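Local coordinates for CRISPR-associated endonuclease Cas3-HD (PDB 3S4L), which cleaves single-stranded DNA and RNA as a nuclease of CRISPR antiviral defence, needing magnesium for its action on DNA, at residues A42-L50 / G108-G116. Residues are numbered along the deposited sequence; the frame is centred on the assembly and turned at random.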
# COMPACT_ATOMS: atom_id res chain seq x y z
N ALA A 42 7.03 11.03 -14.22
CA ALA A 42 6.22 11.61 -13.16
C ALA A 42 7.06 11.70 -11.89
O ALA A 42 7.10 12.75 -11.25
CB ALA A 42 4.97 10.77 -12.91
N LEU A 43 7.71 10.59 -11.53
CA LEU A 43 8.68 10.58 -10.43
C LEU A 43 9.75 11.64 -10.62
O LEU A 43 10.26 12.21 -9.66
CB LEU A 43 9.34 9.21 -10.29
CG LEU A 43 8.46 8.11 -9.71
CD1 LEU A 43 9.21 6.80 -9.65
CD2 LEU A 43 7.93 8.53 -8.32
N GLU A 44 10.07 11.90 -11.87
CA GLU A 44 11.15 12.81 -12.23
C GLU A 44 10.71 14.25 -12.05
O GLU A 44 11.53 15.18 -12.03
CB GLU A 44 11.58 12.54 -13.67
CG GLU A 44 12.98 13.02 -14.03
CD GLU A 44 13.52 12.32 -15.28
OE1 GLU A 44 13.03 12.62 -16.39
OE2 GLU A 44 14.42 11.46 -15.13
N ALA A 45 9.40 14.44 -11.92
CA ALA A 45 8.83 15.76 -11.73
C ALA A 45 8.65 16.02 -10.23
O ALA A 45 8.13 17.06 -9.83
CB ALA A 45 7.51 15.88 -12.47
N LEU A 46 9.07 15.05 -9.43
CA LEU A 46 9.22 15.23 -7.99
C LEU A 46 10.70 15.12 -7.64
O LEU A 46 11.07 14.81 -6.50
CB LEU A 46 8.42 14.17 -7.23
CG LEU A 46 6.92 14.06 -7.52
CD1 LEU A 46 6.25 13.22 -6.46
CD2 LEU A 46 6.30 15.44 -7.58
N ASN A 47 11.55 15.37 -8.63
CA ASN A 47 13.00 15.18 -8.52
C ASN A 47 13.41 13.83 -7.92
O ASN A 47 14.36 13.73 -7.15
CB ASN A 47 13.66 16.31 -7.73
CG ASN A 47 15.15 16.43 -8.04
OD1 ASN A 47 15.58 16.26 -9.19
ND2 ASN A 47 15.94 16.73 -7.01
N ILE A 48 12.69 12.78 -8.29
CA ILE A 48 13.07 11.44 -7.92
C ILE A 48 13.57 10.74 -9.18
O ILE A 48 12.81 10.60 -10.15
CB ILE A 48 11.88 10.68 -7.33
CG1 ILE A 48 11.31 11.44 -6.12
CG2 ILE A 48 12.30 9.28 -6.94
CD1 ILE A 48 10.20 10.70 -5.40
N LYS A 49 14.84 10.34 -9.18
CA LYS A 49 15.45 9.78 -10.38
C LYS A 49 15.66 8.25 -10.29
O LYS A 49 16.47 7.75 -9.51
CB LYS A 49 16.78 10.49 -10.68
CG LYS A 49 16.97 10.88 -12.13
CD LYS A 49 17.31 12.36 -12.24
CE LYS A 49 17.87 12.71 -13.62
NZ LYS A 49 19.19 12.05 -13.87
N LEU A 50 14.88 7.52 -11.10
CA LEU A 50 14.93 6.06 -11.14
C LEU A 50 14.99 5.64 -12.59
O LEU A 50 14.24 6.17 -13.42
CB LEU A 50 13.65 5.46 -10.53
CG LEU A 50 13.40 5.44 -9.02
CD1 LEU A 50 12.24 4.51 -8.74
CD2 LEU A 50 14.64 4.97 -8.28
N GLY A 108 16.18 3.40 -0.18
CA GLY A 108 16.82 4.46 0.59
C GLY A 108 16.50 5.90 0.17
O GLY A 108 17.39 6.76 0.18
N ASP A 109 15.25 6.16 -0.20
CA ASP A 109 14.80 7.50 -0.63
C ASP A 109 13.48 7.86 0.05
O ASP A 109 12.40 7.42 -0.38
CB ASP A 109 14.64 7.56 -2.17
CG ASP A 109 14.16 8.94 -2.68
OD1 ASP A 109 13.33 9.58 -2.01
OD2 ASP A 109 14.63 9.39 -3.75
N LYS A 110 13.55 8.64 1.13
CA LYS A 110 12.36 8.99 1.91
C LYS A 110 11.20 9.54 1.06
O LYS A 110 10.04 9.24 1.34
CB LYS A 110 12.69 9.97 3.04
CG LYS A 110 13.34 9.35 4.28
CD LYS A 110 13.55 10.37 5.43
CE LYS A 110 14.94 11.03 5.38
NZ LYS A 110 15.47 11.47 6.73
N ASN A 111 11.50 10.36 0.06
CA ASN A 111 10.42 10.90 -0.78
C ASN A 111 9.72 9.80 -1.61
O ASN A 111 8.49 9.78 -1.72
CB ASN A 111 10.91 12.06 -1.66
CG ASN A 111 11.25 13.30 -0.85
OD1 ASN A 111 11.20 13.29 0.38
ND2 ASN A 111 11.63 14.38 -1.54
N LEU A 112 10.50 8.89 -2.18
CA LEU A 112 9.93 7.78 -2.95
C LEU A 112 9.04 6.90 -2.07
O LEU A 112 7.90 6.58 -2.43
CB LEU A 112 11.05 6.95 -3.61
CG LEU A 112 10.63 5.78 -4.51
CD1 LEU A 112 9.80 6.26 -5.71
CD2 LEU A 112 11.87 5.03 -4.98
N ALA A 113 9.55 6.54 -0.89
CA ALA A 113 8.79 5.72 0.06
C ALA A 113 7.50 6.44 0.50
O ALA A 113 6.42 5.84 0.59
CB ALA A 113 9.65 5.40 1.26
N PHE A 114 7.62 7.73 0.77
CA PHE A 114 6.43 8.50 1.11
C PHE A 114 5.43 8.45 -0.03
O PHE A 114 4.25 8.15 0.18
CB PHE A 114 6.78 9.96 1.43
CG PHE A 114 5.56 10.84 1.63
CD1 PHE A 114 5.08 11.64 0.60
CD2 PHE A 114 4.90 10.86 2.85
CE1 PHE A 114 3.95 12.46 0.79
CE2 PHE A 114 3.77 11.67 3.04
CZ PHE A 114 3.30 12.46 2.01
N ILE A 115 5.87 8.75 -1.25
CA ILE A 115 4.93 8.83 -2.36
C ILE A 115 4.31 7.47 -2.67
O ILE A 115 3.16 7.37 -3.07
CB ILE A 115 5.57 9.36 -3.63
CG1 ILE A 115 4.52 9.45 -4.70
CG2 ILE A 115 6.57 8.37 -4.16
CD1 ILE A 115 5.10 9.46 -6.06
N GLY A 116 5.09 6.40 -2.49
CA GLY A 116 4.57 5.06 -2.70
C GLY A 116 3.53 4.74 -1.64
O GLY A 116 2.46 4.26 -1.95
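Ile48 lies over the N-terminal turn of helix 110-121 in the mainly helical HD domain, projecting from a Schellman motif: Ile48 N donates the 6→1 hydrogen bond to Leu43 O at 2.8 Å, Asn47, with positive phi, precedes it, and the Asn47 N to Glu44 O bond is weak. From Ile48 CB, which points toward the helix, the side chain forks. Ile48 CG2, anti to the backbone N, comes near Asp109 OD2 and lies 4.1 Å from Leu112 CD1. The other branch runs through CG1, anti to the carbonyl carbon (chi1 -57°), and brings Ile48 CD1 onto the helix backbone, 3.7 Å from Leu112 N, with Asn111 CB also in contact. Alongside Ile48, Leu43 crosses Leu112 at about a right angle, and Leu43 CD2 packs 3.7 Å from Ile115 CD1, which Leu46 CD1 also touches. Leu50 CD1 meets Leu112 CD2 tip to tip. Ile207 of helix 204-215 touches both Leu46 and Ile115, while Phe58 of helix 52-65 packs on Leu112. The contact is thus apolar packing, the Ile115 side chain lying about 12 Å from that of the metal ligand His123. Asp109, the N-cap, accepts from Leu112 N through OD1 at 2.9 Å, the donor standing 59° out of the carboxylate plane.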